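Local structure of glycosyl hydrolase family 62 protein (Coprinopsis cinerea, 5B6T) at residues 24-29 and 300-306; 49-53 and 76-82; 162-167 and 179-185; 199-203 and 276-281; 222-226 and 237-242. The protein is an alpha-L-arabinofuranosidase of glycoside hydrolase family 62, which probably removes arabinofuranose side groups from arabinoxylan. All blocks are in the same frame, centred on the assembly; numbering follows the deposited sequence.

The five contacts lie around a five-bladed beta-propeller. Contacts 1 and 2 both reach the sheet of strands 25-34 to 68-70 and join it to other sheets. They meet where Tyr50 OH lies 2.8 Å from Asn300 OD1, probably a hydrogen bond. Contacts 4 and 5 sit at the two outer edges of one sheet, on strands 278-279 and 236-237. Contact 3 is an edge hairpin of another sheet; Met185 CE packs on Trp226 NE1 of contact 5. Contact 5 is buried and holds a salt bridge. The others are partly buried. Contacts 3 and 4 rest mainly on strand-to-strand backbone bonds, whereas contacts 1 and 2 have one backbone hydrogen bond each and lean more on side-chain packing.

Contact 1 (24-29 and 300-306); sequences QGIKDP and NSLPWKL
Lys27 and Trp304 both place CG opposite their own carbonyl carbon (chi1 -64° and -62°), and this brings the lysine chain onto the indole. A bend at chi3 (73°) then lays Lys27 CE over the face of the five-membered ring, 3.8 Å from its centroid, in a CH-pi contact. The amine passes on beyond the ring. Lys27 NZ bonds to Tyr299 and to a bound glycerol. It also donates to a water at 2.9 Å, which takes a weak bond from Trp304 NE1.

The backbones share one hydrogen bond, from Ile26 N to Trp304 O at 3.0 Å. A second water donates to Trp304 O at 2.8 Å and also to Gln24 O, and it accepts from Lys305 NZ. Gly25 lies close to Leu302 O, where a CB would clash.

Leu306 closes the apolar end. Its CD1 meets Ile26 CG2 at 3.9 Å, and its CD2 lies 3.8 Å from Pro29 CD.

The contact joins strand 25-34 to strand 305-311, which shares a sheet with the N-terminal strand 7-9. It thus joins two blades of the five-bladed beta-propeller found in family 62.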
# COMPACT_ATOMS: atom_id res chain seq x y z
N GLN A 24 12.44 13.82 -3.42
CA GLN A 24 13.55 12.89 -3.22
C GLN A 24 13.15 11.42 -3.41
O GLN A 24 13.92 10.65 -3.97
CB GLN A 24 14.19 13.15 -1.85
CG GLN A 24 14.87 14.54 -1.85
CD GLN A 24 15.37 15.08 -0.49
OE1 GLN A 24 16.50 15.59 -0.41
NE2 GLN A 24 14.54 15.03 0.53
N GLY A 25 11.94 11.05 -2.98
CA GLY A 25 11.46 9.68 -3.12
C GLY A 25 10.05 9.65 -3.69
O GLY A 25 9.23 10.53 -3.42
N ILE A 26 9.75 8.61 -4.48
CA ILE A 26 8.37 8.29 -4.91
C ILE A 26 8.06 6.98 -4.22
O ILE A 26 8.83 6.04 -4.31
CB ILE A 26 8.25 8.14 -6.43
CG1 ILE A 26 8.62 9.45 -7.11
CG2 ILE A 26 6.87 7.66 -6.85
CD1 ILE A 26 7.74 10.62 -6.78
N LYS A 27 6.94 6.95 -3.48
CA LYS A 27 6.76 5.97 -2.43
C LYS A 27 5.33 5.41 -2.36
O LYS A 27 4.39 5.99 -2.89
CB LYS A 27 7.07 6.62 -1.08
CG LYS A 27 8.51 7.07 -0.93
CD LYS A 27 8.79 7.49 0.51
CE LYS A 27 8.87 6.29 1.43
NZ LYS A 27 8.89 6.73 2.85
N ASP A 28 5.19 4.29 -1.67
CA ASP A 28 3.92 3.82 -1.15
C ASP A 28 2.82 3.66 -2.23
O ASP A 28 1.70 4.14 -2.04
CB ASP A 28 3.40 4.78 -0.07
CG ASP A 28 4.46 5.24 0.91
OD1 ASP A 28 5.31 4.42 1.29
OD2 ASP A 28 4.39 6.45 1.30
N PRO A 29 3.12 2.99 -3.36
CA PRO A 29 2.21 3.04 -4.48
C PRO A 29 0.92 2.28 -4.30
O PRO A 29 0.90 1.21 -3.68
CB PRO A 29 3.02 2.39 -5.63
CG PRO A 29 3.99 1.49 -4.92
CD PRO A 29 4.36 2.24 -3.69
N ASN A 300 13.31 10.76 5.39
CA ASN A 300 12.39 11.41 4.43
C ASN A 300 13.06 11.86 3.11
O ASN A 300 12.38 12.16 2.13
CB ASN A 300 11.68 12.61 5.08
CG ASN A 300 10.66 12.20 6.11
OD1 ASN A 300 10.18 11.06 6.13
ND2 ASN A 300 10.30 13.14 6.99
N SER A 301 14.39 11.88 3.09
CA SER A 301 15.15 12.28 1.95
C SER A 301 15.66 11.08 1.14
O SER A 301 16.38 11.26 0.16
CB SER A 301 16.32 13.16 2.39
OG SER A 301 17.29 12.42 3.10
N LEU A 302 15.33 9.85 1.55
CA LEU A 302 15.88 8.67 0.89
C LEU A 302 15.37 8.54 -0.55
O LEU A 302 14.18 8.80 -0.83
CB LEU A 302 15.54 7.39 1.65
CG LEU A 302 16.23 7.20 3.00
CD1 LEU A 302 15.52 6.08 3.74
CD2 LEU A 302 17.72 6.94 2.89
N PRO A 303 16.23 8.11 -1.47
CA PRO A 303 15.83 8.08 -2.88
C PRO A 303 15.05 6.83 -3.30
O PRO A 303 15.49 6.04 -4.14
CB PRO A 303 17.17 8.20 -3.62
CG PRO A 303 18.13 7.55 -2.70
CD PRO A 303 17.68 7.86 -1.31
N TRP A 304 13.85 6.70 -2.76
CA TRP A 304 12.95 5.58 -3.13
C TRP A 304 12.48 5.72 -4.56
O TRP A 304 12.14 6.81 -5.02
CB TRP A 304 11.72 5.52 -2.21
CG TRP A 304 12.04 5.26 -0.78
CD1 TRP A 304 12.15 6.19 0.19
CD2 TRP A 304 12.26 3.99 -0.16
NE1 TRP A 304 12.41 5.59 1.39
CE2 TRP A 304 12.49 4.23 1.20
CE3 TRP A 304 12.29 2.68 -0.62
CZ2 TRP A 304 12.78 3.21 2.11
CZ3 TRP A 304 12.54 1.65 0.29
CH2 TRP A 304 12.80 1.92 1.64
N LYS A 305 12.42 4.57 -5.25
CA LYS A 305 11.89 4.47 -6.62
C LYS A 305 11.00 3.24 -6.66
O LYS A 305 11.15 2.33 -5.84
CB LYS A 305 13.04 4.37 -7.65
CG LYS A 305 14.00 5.56 -7.53
CD LYS A 305 15.18 5.47 -8.46
CE LYS A 305 16.30 6.37 -8.01
NZ LYS A 305 15.94 7.82 -7.89
N LEU A 306 10.08 3.22 -7.61
CA LEU A 306 9.15 2.10 -7.76
C LEU A 306 9.68 1.10 -8.78
O LEU A 306 10.13 1.49 -9.86
CB LEU A 306 7.77 2.60 -8.22
CG LEU A 306 7.15 3.75 -7.40
CD1 LEU A 306 5.74 4.04 -7.87
CD2 LEU A 306 7.19 3.47 -5.90
O HOH W 1 14.14 8.66 -5.82
O HOH W 2 11.38 8.12 2.73

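Contact 2 (49-53 and 76-82); sequences GYNLV and LGTGYRA
Tyr50 and Arg81 join the two backbones through one hydrogen bond, from Arg81 N to Tyr50 O at 3.2 Å. The bond is fairly straight (163° at the hydrogen). Tyr80 CA also turns its hydrogen to Tyr50 O. Segment 49-53 is strand. Segment 76-82 is the loop that leads from one propeller blade into the next, where strand 82-89 begins.

Among the side chains, Tyr50 and Tyr80 lie side by side and point the same way. Tyr80 CE1 meets Tyr50 CB at 3.7 Å, and the ring planes are 64° apart. Ala82 CB touches Tyr50 CD2 at 3.9 Å. The hydroxyl of Tyr50 bonds to Asn300, and that of Tyr80 to Gln100. Leu52 reaches the loop with its CD1, which lies 3.9 Å from Arg81 CB and 4.0 Å from Leu76 CD1. Tyr99 of strand 94-100 also packs on Leu52 and Leu76.

Arg81 ties the loop to itself through three hydrogen bonds. Gly79 fits beside it, since a CB there would be crowded by Arg81 NH1. That nitrogen donates to Tyr80 O at 2.9 Å. Arg81 NE and NH2 both grip the carbonyl oxygen Leu76 O, and all three bonds lie close to the guanidinium plane, within 10°.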
# COMPACT_ATOMS: atom_id res chain seq x y z
N GLY A 49 8.38 17.54 3.30
CA GLY A 49 7.03 17.02 3.48
C GLY A 49 6.62 15.98 2.46
O GLY A 49 7.41 15.53 1.63
N TYR A 50 5.35 15.61 2.60
CA TYR A 50 4.70 14.59 1.80
C TYR A 50 3.45 15.12 1.18
O TYR A 50 2.67 15.83 1.82
CB TYR A 50 4.30 13.42 2.68
CG TYR A 50 5.46 12.53 3.08
CD1 TYR A 50 6.36 12.91 4.05
CD2 TYR A 50 5.62 11.30 2.48
CE1 TYR A 50 7.43 12.10 4.39
CE2 TYR A 50 6.65 10.47 2.82
CZ TYR A 50 7.57 10.86 3.77
OH TYR A 50 8.61 9.99 4.08
N ASN A 51 3.20 14.72 -0.07
CA ASN A 51 1.89 14.91 -0.70
C ASN A 51 1.71 13.70 -1.66
O ASN A 51 2.38 12.68 -1.52
CB ASN A 51 1.78 16.32 -1.33
CG ASN A 51 0.33 16.83 -1.46
OD1 ASN A 51 -0.16 17.65 -0.65
ND2 ASN A 51 -0.33 16.46 -2.52
N LEU A 52 0.80 13.81 -2.61
CA LEU A 52 0.41 12.68 -3.44
C LEU A 52 0.48 13.06 -4.91
O LEU A 52 0.20 14.20 -5.29
CB LEU A 52 -1.03 12.26 -3.11
CG LEU A 52 -1.31 11.76 -1.69
CD1 LEU A 52 -2.80 11.51 -1.44
CD2 LEU A 52 -0.55 10.48 -1.38
N VAL A 53 0.81 12.06 -5.72
CA VAL A 53 0.88 12.23 -7.17
C VAL A 53 0.12 11.08 -7.87
O VAL A 53 0.09 9.94 -7.38
CB VAL A 53 2.35 12.33 -7.60
CG1 VAL A 53 3.11 11.05 -7.35
CG2 VAL A 53 2.46 12.80 -9.05
N LEU A 76 -8.07 18.09 -3.24
CA LEU A 76 -7.27 17.37 -2.26
C LEU A 76 -6.20 18.26 -1.57
O LEU A 76 -6.02 18.21 -0.36
CB LEU A 76 -6.62 16.15 -2.95
CG LEU A 76 -5.86 15.18 -2.04
CD1 LEU A 76 -6.01 13.73 -2.52
CD2 LEU A 76 -4.38 15.52 -1.94
N GLY A 77 -5.53 19.08 -2.37
CA GLY A 77 -4.83 20.27 -1.86
C GLY A 77 -3.47 20.05 -1.23
O GLY A 77 -2.99 18.92 -1.13
N THR A 78 -2.82 21.17 -0.90
CA THR A 78 -1.55 21.18 -0.21
C THR A 78 -1.70 20.81 1.26
O THR A 78 -2.81 20.74 1.81
CB THR A 78 -0.87 22.57 -0.29
OG1 THR A 78 -1.75 23.57 0.23
CG2 THR A 78 -0.47 22.91 -1.72
N GLY A 79 -0.56 20.52 1.85
CA GLY A 79 -0.48 20.03 3.19
C GLY A 79 0.01 18.61 3.15
O GLY A 79 0.31 18.09 2.09
N TYR A 80 0.11 18.00 4.32
CA TYR A 80 0.59 16.64 4.42
C TYR A 80 -0.49 15.64 4.00
O TYR A 80 -1.61 15.65 4.55
CB TYR A 80 0.99 16.36 5.87
CG TYR A 80 1.39 14.94 6.15
CD1 TYR A 80 2.69 14.51 5.94
CD2 TYR A 80 0.46 14.03 6.60
CE1 TYR A 80 3.05 13.19 6.17
CE2 TYR A 80 0.82 12.71 6.84
CZ TYR A 80 2.11 12.32 6.64
OH TYR A 80 2.47 11.02 6.88
N ARG A 81 -0.15 14.80 3.02
CA ARG A 81 -0.95 13.61 2.67
C ARG A 81 0.07 12.55 2.26
O ARG A 81 1.05 12.86 1.59
CB ARG A 81 -1.93 13.85 1.51
CG ARG A 81 -3.05 14.84 1.78
CD ARG A 81 -2.66 16.23 1.32
NE ARG A 81 -3.77 17.18 1.36
CZ ARG A 81 -4.23 17.76 2.46
NH1 ARG A 81 -3.68 17.52 3.65
NH2 ARG A 81 -5.21 18.65 2.36
N ALA A 82 -0.18 11.30 2.65
CA ALA A 82 0.75 10.22 2.30
C ALA A 82 0.09 8.85 2.28
O ALA A 82 -0.91 8.63 2.98
CB ALA A 82 1.94 10.19 3.24

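Contact 3 (162-167 and 179-185); sequences GHLYRS and NEPVIAM
Ser167, Leu164 and Arg166 have the most surface buried here, and all three lie on strand 163-170. This strand pairs with strand 182-186 in an antiparallel hairpin at the edge of a propeller blade. A classic beta bulge interrupts the pairing.

Leu164 faces the bulge. Its N donates to Met185 O at 2.8 Å in a nearly straight bond. Its O accepts from Ala184 N at 2.8 Å, and weakly from Met185 N. Two residues thus face one, and the register shifts by one. On the face it shares with Met185, Leu164 packs against Leu210 and Phe156.

Arg166 forms the regular hydrogen-bonded pair with Val182. Arg166 N and Val182 O are 2.9 Å apart, as are Val182 N and Arg166 O. The side chain leaves with CG trans to the backbone N (chi1 -174°). It bends at chi3, which brings Arg166 NH2 alongside Val182 CG2 at 3.8 Å. Arg166 NH1 bonds to Gln168 and His154. Between these pairs, Tyr165 turns to the other face and its CE1 touches Ile183 CG1 at 3.7 Å.

Beyond Arg166, Ser167 uses its side chain. Its hydroxyl donates to Asn179 O at 2.7 Å, from above the carbonyl plane, and Tyr125 OH is a further partner. The same Ser167 OG presses against the proline ring, 3.3 Å from Pro181 CG.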
# COMPACT_ATOMS: atom_id res chain seq x y z
N GLY A 162 4.32 -1.91 16.15
CA GLY A 162 4.04 -3.32 16.28
C GLY A 162 2.58 -3.69 16.43
O GLY A 162 2.29 -4.83 16.81
N HIS A 163 1.65 -2.77 16.11
CA HIS A 163 0.23 -3.10 16.15
C HIS A 163 -0.39 -2.85 14.81
O HIS A 163 -0.08 -1.86 14.16
CB HIS A 163 -0.52 -2.25 17.19
CG HIS A 163 0.12 -2.29 18.53
ND1 HIS A 163 0.90 -1.26 19.01
CD2 HIS A 163 0.13 -3.24 19.49
CE1 HIS A 163 1.41 -1.60 20.18
NE2 HIS A 163 0.93 -2.79 20.51
N LEU A 164 -1.24 -3.78 14.39
CA LEU A 164 -2.12 -3.61 13.24
C LEU A 164 -3.54 -3.49 13.79
O LEU A 164 -4.01 -4.39 14.49
CB LEU A 164 -2.04 -4.82 12.32
CG LEU A 164 -2.99 -4.83 11.11
CD1 LEU A 164 -2.66 -3.74 10.10
CD2 LEU A 164 -2.94 -6.19 10.44
N TYR A 165 -4.20 -2.39 13.48
CA TYR A 165 -5.55 -2.12 13.95
C TYR A 165 -6.59 -2.34 12.86
O TYR A 165 -6.29 -2.18 11.65
CB TYR A 165 -5.69 -0.68 14.42
CG TYR A 165 -4.69 -0.30 15.49
CD1 TYR A 165 -4.95 -0.56 16.81
CD2 TYR A 165 -3.51 0.35 15.17
CE1 TYR A 165 -4.03 -0.24 17.78
CE2 TYR A 165 -2.56 0.67 16.15
CZ TYR A 165 -2.84 0.37 17.46
OH TYR A 165 -1.95 0.72 18.45
N ARG A 166 -7.81 -2.66 13.29
CA ARG A 166 -8.92 -2.88 12.36
C ARG A 166 -10.25 -2.37 12.94
O ARG A 166 -10.64 -2.80 14.04
CB ARG A 166 -9.04 -4.36 12.04
CG ARG A 166 -10.06 -4.70 10.97
CD ARG A 166 -10.39 -6.17 10.82
NE ARG A 166 -10.92 -6.74 12.07
CZ ARG A 166 -12.17 -6.62 12.48
NH1 ARG A 166 -13.06 -5.97 11.77
NH2 ARG A 166 -12.53 -7.15 13.63
N SER A 167 -10.90 -1.45 12.22
CA SER A 167 -12.28 -1.02 12.51
C SER A 167 -13.18 -1.57 11.44
O SER A 167 -12.73 -1.96 10.34
CB SER A 167 -12.41 0.51 12.51
OG SER A 167 -11.73 1.09 13.60
N ASN A 179 -16.09 1.79 13.65
CA ASN A 179 -16.14 1.63 15.09
C ASN A 179 -14.77 1.75 15.72
O ASN A 179 -13.78 2.07 15.04
CB ASN A 179 -16.84 0.31 15.46
CG ASN A 179 -16.07 -0.92 15.05
OD1 ASN A 179 -15.04 -0.86 14.38
ND2 ASN A 179 -16.61 -2.07 15.43
N GLU A 180 -14.70 1.53 17.03
CA GLU A 180 -13.42 1.60 17.70
C GLU A 180 -12.55 0.46 17.17
O GLU A 180 -13.00 -0.68 17.09
CB GLU A 180 -13.59 1.46 19.22
CG GLU A 180 -12.27 1.54 20.01
CD GLU A 180 -11.61 2.93 20.08
OE1 GLU A 180 -12.24 3.92 19.57
OE2 GLU A 180 -10.46 3.03 20.65
N PRO A 181 -11.30 0.74 16.77
CA PRO A 181 -10.50 -0.39 16.28
C PRO A 181 -10.20 -1.44 17.34
O PRO A 181 -10.13 -1.14 18.53
CB PRO A 181 -9.19 0.26 15.81
CG PRO A 181 -9.42 1.72 15.84
CD PRO A 181 -10.53 1.99 16.78
N VAL A 182 -10.02 -2.68 16.87
CA VAL A 182 -9.41 -3.75 17.69
C VAL A 182 -7.97 -3.93 17.20
O VAL A 182 -7.61 -3.46 16.12
CB VAL A 182 -10.18 -5.10 17.63
CG1 VAL A 182 -11.60 -4.90 18.18
CG2 VAL A 182 -10.19 -5.68 16.23
N ILE A 183 -7.14 -4.56 17.99
CA ILE A 183 -5.79 -4.94 17.55
C ILE A 183 -5.96 -6.26 16.81
O ILE A 183 -6.30 -7.31 17.39
CB ILE A 183 -4.78 -5.04 18.74
CG1 ILE A 183 -4.51 -3.62 19.29
CG2 ILE A 183 -3.48 -5.68 18.25
CD1 ILE A 183 -3.81 -3.53 20.63
N ALA A 184 -5.83 -6.20 15.49
CA ALA A 184 -5.94 -7.38 14.64
C ALA A 184 -4.71 -8.31 14.72
O ALA A 184 -4.82 -9.53 14.52
CB ALA A 184 -6.15 -6.95 13.21
N MET A 185 -3.54 -7.71 14.93
CA MET A 185 -2.29 -8.45 15.04
C MET A 185 -1.30 -7.56 15.77
O MET A 185 -1.34 -6.32 15.66
CB MET A 185 -1.72 -8.82 13.66
CG MET A 185 -0.54 -9.76 13.76
SD MET A 185 0.04 -10.24 12.12
CE MET A 185 -1.13 -11.51 11.73
O HOH W 3 -13.14 -3.15 15.27

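Contact 4 (199-203 and 276-281); sequences VYRID and TLPISP
Arg201 O accepts from Ile279 N at 2.8 Å. Asp203 N donates to Ile279 O at 2.8 Å, and Arg201 N to Leu277 O at 2.9 Å. These bonds set up parallel pairing of Arg201 with Pro278 and of Ile202 with Ile279.

Tyr200 carries the side-chain contact. Ile279 CG2 sits over one face of its ring, 3.9 Å from the centroid and offset toward the rim. With chi1 at 58°, Ile279 holds CG1 between its backbone N and carbonyl carbon. This leaves CG2 facing the ring. Leu277 O lies in the ring plane, at the edge, 3.3 Å from Tyr200 CD1. The Tyr200 hydroxyl bonds to Leu268 N. With an alanine here, Ile279 CG2 would probably face a gap and Leu268 N would be likely to lose its acceptor.

Further along, Pro281 CB meets Ile202 CG2 at 4.1 Å. Asp203 OD1 lies beside Pro278 CB, while Asp203 OD2 bonds to Ser271.

Strand 278-279 is the outermost strand of its sheet, beside strand 195-202. Strand 207-215 lies on the far side of 195-202. Trp145 of strand 142-148 meets the Tyr200 ring edge-to-face, and strand 266-268 packs against Tyr200 and Ile279.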
# COMPACT_ATOMS: atom_id res chain seq x y z
N VAL A 199 -4.30 -5.99 2.45
CA VAL A 199 -5.27 -7.04 2.71
C VAL A 199 -6.13 -7.26 1.46
O VAL A 199 -6.72 -6.34 0.94
CB VAL A 199 -6.16 -6.75 3.93
CG1 VAL A 199 -6.94 -8.00 4.31
CG2 VAL A 199 -5.30 -6.28 5.08
N TYR A 200 -6.13 -8.52 0.97
CA TYR A 200 -6.82 -8.88 -0.27
C TYR A 200 -7.70 -10.10 -0.13
O TYR A 200 -7.40 -10.99 0.66
CB TYR A 200 -5.80 -9.20 -1.34
CG TYR A 200 -4.88 -8.06 -1.71
CD1 TYR A 200 -5.33 -6.99 -2.46
CD2 TYR A 200 -3.55 -8.08 -1.32
CE1 TYR A 200 -4.48 -5.96 -2.83
CE2 TYR A 200 -2.69 -7.07 -1.70
CZ TYR A 200 -3.17 -5.99 -2.44
OH TYR A 200 -2.29 -4.98 -2.81
N ARG A 201 -8.79 -10.13 -0.91
CA ARG A 201 -9.56 -11.37 -1.12
C ARG A 201 -8.83 -12.20 -2.16
O ARG A 201 -8.43 -11.69 -3.21
CB ARG A 201 -10.96 -11.05 -1.61
CG ARG A 201 -11.78 -12.24 -2.06
CD ARG A 201 -12.02 -13.24 -0.94
NE ARG A 201 -12.66 -14.45 -1.45
CZ ARG A 201 -13.95 -14.54 -1.78
NH1 ARG A 201 -14.76 -13.50 -1.66
NH2 ARG A 201 -14.42 -15.70 -2.25
N ILE A 202 -8.66 -13.49 -1.89
CA ILE A 202 -7.98 -14.39 -2.84
C ILE A 202 -9.05 -15.02 -3.72
O ILE A 202 -9.80 -15.87 -3.24
CB ILE A 202 -7.14 -15.48 -2.13
CG1 ILE A 202 -6.12 -14.85 -1.18
CG2 ILE A 202 -6.43 -16.35 -3.14
CD1 ILE A 202 -5.47 -15.82 -0.20
N ASP A 203 -9.09 -14.63 -5.00
CA ASP A 203 -10.08 -15.20 -5.92
C ASP A 203 -10.01 -16.73 -5.97
O ASP A 203 -8.92 -17.30 -5.90
CB ASP A 203 -9.88 -14.69 -7.35
CG ASP A 203 -10.37 -13.27 -7.55
OD1 ASP A 203 -11.16 -12.77 -6.72
OD2 ASP A 203 -9.97 -12.69 -8.58
N THR A 276 -13.81 -4.84 -2.86
CA THR A 276 -13.45 -6.16 -2.30
C THR A 276 -11.95 -6.45 -2.38
O THR A 276 -11.49 -7.45 -1.82
CB THR A 276 -14.23 -7.32 -2.95
OG1 THR A 276 -13.86 -7.45 -4.33
CG2 THR A 276 -15.74 -7.09 -2.84
N LEU A 277 -11.19 -5.58 -3.04
CA LEU A 277 -9.72 -5.74 -3.13
C LEU A 277 -9.31 -7.20 -3.47
O LEU A 277 -8.55 -7.86 -2.75
CB LEU A 277 -9.02 -5.26 -1.84
CG LEU A 277 -8.75 -3.75 -1.72
CD1 LEU A 277 -7.71 -3.31 -2.75
CD2 LEU A 277 -9.99 -2.88 -1.83
N PRO A 278 -9.80 -7.70 -4.61
CA PRO A 278 -9.47 -9.06 -5.01
C PRO A 278 -8.15 -9.19 -5.75
O PRO A 278 -7.75 -8.29 -6.51
CB PRO A 278 -10.62 -9.42 -5.94
CG PRO A 278 -10.99 -8.14 -6.60
CD PRO A 278 -10.66 -7.05 -5.61
N ILE A 279 -7.48 -10.34 -5.53
CA ILE A 279 -6.34 -10.75 -6.33
C ILE A 279 -6.59 -12.15 -6.87
O ILE A 279 -7.27 -12.96 -6.27
CB ILE A 279 -5.01 -10.74 -5.54
CG1 ILE A 279 -5.10 -11.65 -4.31
CG2 ILE A 279 -4.60 -9.30 -5.17
CD1 ILE A 279 -3.76 -12.05 -3.74
N SER A 280 -6.01 -12.40 -8.03
CA SER A 280 -5.88 -13.75 -8.55
C SER A 280 -4.75 -14.44 -7.79
O SER A 280 -3.72 -13.81 -7.46
CB SER A 280 -5.50 -13.71 -10.02
OG SER A 280 -5.14 -15.02 -10.47
N PRO A 281 -4.88 -15.76 -7.53
CA PRO A 281 -3.75 -16.48 -6.97
C PRO A 281 -2.63 -16.80 -7.97
O PRO A 281 -1.65 -17.45 -7.58
CB PRO A 281 -4.40 -17.75 -6.44
CG PRO A 281 -5.51 -18.01 -7.40
CD PRO A 281 -6.06 -16.64 -7.70

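Contact 5 (222-226 and 237-242); sequences WFRSW and ALADQE
A classic beta bulge marks this blade edge, where Leu238 and Ala239 both face Ser225 of strand 221-228. Leu238 N donates to Ser225 O at 2.9 Å. Ser225 N and Ser225 OG both donate to Ala239 O, from the same face of its plane.

Arg224 grips Asp240 side-on with two nitrogens. Its NE donates to Asp240 O at 2.8 Å, and its NH2 forms a salt bridge with Asp240 OD2 at 3.0 Å. The guanidinium and carboxylate planes are 29° apart, and OD2 is met from above the carboxylate plane. Trp226 CZ2 lies over the centre of the guanidinium. A water links Trp226 NE1 to Asp240 OD2, 2.9 Å from the latter. Arg224 NH1 has its own partner in Arg192 O. A leucine in place of Arg224 would probably leave the buried Asp240 carboxylate without its charged mate and Asp240 O without this donor.

The Trp222 ring lies between two side chains. Glu242 CG is over one face, 4.2 Å from the centroid of the six-membered ring, and Arg224 CG is over the other.

Trp226 and Ala237 of outermost strand 236-237 form an antiparallel non-hydrogen-bonded pair. The bulged chain after it follows the edge of a propeller blade.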
# COMPACT_ATOMS: atom_id res chain seq x y z
N TRP A 222 11.32 -5.80 4.27
CA TRP A 222 10.79 -7.02 3.67
C TRP A 222 9.33 -7.20 4.04
O TRP A 222 8.82 -6.48 4.90
CB TRP A 222 11.61 -8.24 4.09
CG TRP A 222 11.56 -8.62 5.56
CD1 TRP A 222 12.01 -7.89 6.62
CD2 TRP A 222 11.04 -9.84 6.11
NE1 TRP A 222 11.81 -8.59 7.79
CE2 TRP A 222 11.19 -9.78 7.51
CE3 TRP A 222 10.46 -10.99 5.54
CZ2 TRP A 222 10.79 -10.81 8.35
CZ3 TRP A 222 10.06 -12.00 6.36
CH2 TRP A 222 10.24 -11.92 7.76
N PHE A 223 8.67 -8.16 3.40
CA PHE A 223 7.27 -8.48 3.64
C PHE A 223 7.02 -9.86 4.19
O PHE A 223 7.58 -10.84 3.70
CB PHE A 223 6.40 -8.29 2.37
CG PHE A 223 6.12 -6.85 2.10
CD1 PHE A 223 7.04 -6.07 1.37
CD2 PHE A 223 5.04 -6.24 2.69
CE1 PHE A 223 6.81 -4.73 1.18
CE2 PHE A 223 4.83 -4.89 2.52
CZ PHE A 223 5.72 -4.13 1.78
N ARG A 224 6.13 -9.89 5.18
CA ARG A 224 5.57 -11.12 5.73
C ARG A 224 4.17 -11.31 5.24
O ARG A 224 3.51 -10.34 4.86
CB ARG A 224 5.61 -11.07 7.26
CG ARG A 224 7.02 -10.90 7.81
CD ARG A 224 7.07 -10.72 9.32
NE ARG A 224 6.67 -11.92 10.05
CZ ARG A 224 6.10 -11.91 11.26
NH1 ARG A 224 5.87 -10.77 11.90
NH2 ARG A 224 5.76 -13.06 11.83
N SER A 225 3.68 -12.55 5.27
CA SER A 225 2.34 -12.87 4.77
C SER A 225 1.64 -13.89 5.64
O SER A 225 2.28 -14.79 6.22
CB SER A 225 2.41 -13.38 3.34
OG SER A 225 3.26 -14.53 3.22
N TRP A 226 0.32 -13.75 5.66
CA TRP A 226 -0.59 -14.62 6.40
C TRP A 226 -1.85 -14.80 5.59
O TRP A 226 -2.16 -13.98 4.73
CB TRP A 226 -1.01 -13.98 7.74
CG TRP A 226 0.05 -13.69 8.72
CD1 TRP A 226 0.35 -14.42 9.84
CD2 TRP A 226 0.94 -12.56 8.74
NE1 TRP A 226 1.35 -13.83 10.55
CE2 TRP A 226 1.75 -12.70 9.90
CE3 TRP A 226 1.13 -11.46 7.91
CZ2 TRP A 226 2.75 -11.77 10.22
CZ3 TRP A 226 2.12 -10.54 8.26
CH2 TRP A 226 2.88 -10.70 9.40
N ALA A 237 0.22 -17.87 9.62
CA ALA A 237 1.42 -17.61 8.82
C ALA A 237 1.34 -18.31 7.48
O ALA A 237 0.87 -19.46 7.39
CB ALA A 237 2.70 -18.05 9.57
N LEU A 238 1.77 -17.62 6.42
CA LEU A 238 1.92 -18.21 5.11
C LEU A 238 3.42 -18.23 4.89
O LEU A 238 4.09 -19.21 5.30
CB LEU A 238 1.13 -17.42 4.05
CG LEU A 238 1.16 -18.01 2.64
CD1 LEU A 238 0.38 -19.33 2.60
CD2 LEU A 238 0.62 -17.03 1.63
N ALA A 239 3.98 -17.15 4.35
CA ALA A 239 5.43 -16.98 4.23
C ALA A 239 5.79 -15.77 5.07
O ALA A 239 5.66 -14.61 4.66
CB ALA A 239 5.84 -16.81 2.79
N ASP A 240 6.21 -16.02 6.31
CA ASP A 240 6.33 -14.92 7.32
C ASP A 240 7.66 -14.93 8.06
O ASP A 240 7.80 -14.31 9.12
CB ASP A 240 5.15 -14.95 8.30
CG ASP A 240 5.35 -15.95 9.42
OD1 ASP A 240 5.88 -17.04 9.11
OD2 ASP A 240 4.98 -15.63 10.57
N GLN A 241 8.67 -15.61 7.50
CA GLN A 241 9.97 -15.69 8.14
C GLN A 241 11.07 -15.23 7.21
O GLN A 241 10.92 -15.26 5.98
CB GLN A 241 10.22 -17.13 8.63
CG GLN A 241 9.17 -17.64 9.62
CD GLN A 241 9.14 -16.86 10.93
OE1 GLN A 241 10.16 -16.29 11.36
NE2 GLN A 241 7.96 -16.77 11.54
N GLU A 242 12.18 -14.78 7.77
CA GLU A 242 13.29 -14.35 6.93
C GLU A 242 13.74 -15.43 5.93
O GLU A 242 14.06 -15.12 4.77
CB GLU A 242 14.46 -13.83 7.76
CG GLU A 242 14.11 -12.54 8.47
CD GLU A 242 15.27 -11.86 9.17
OE1 GLU A 242 16.42 -12.37 9.09
OE2 GLU A 242 15.02 -10.77 9.73
O HOH W 4 2.91 -15.29 12.59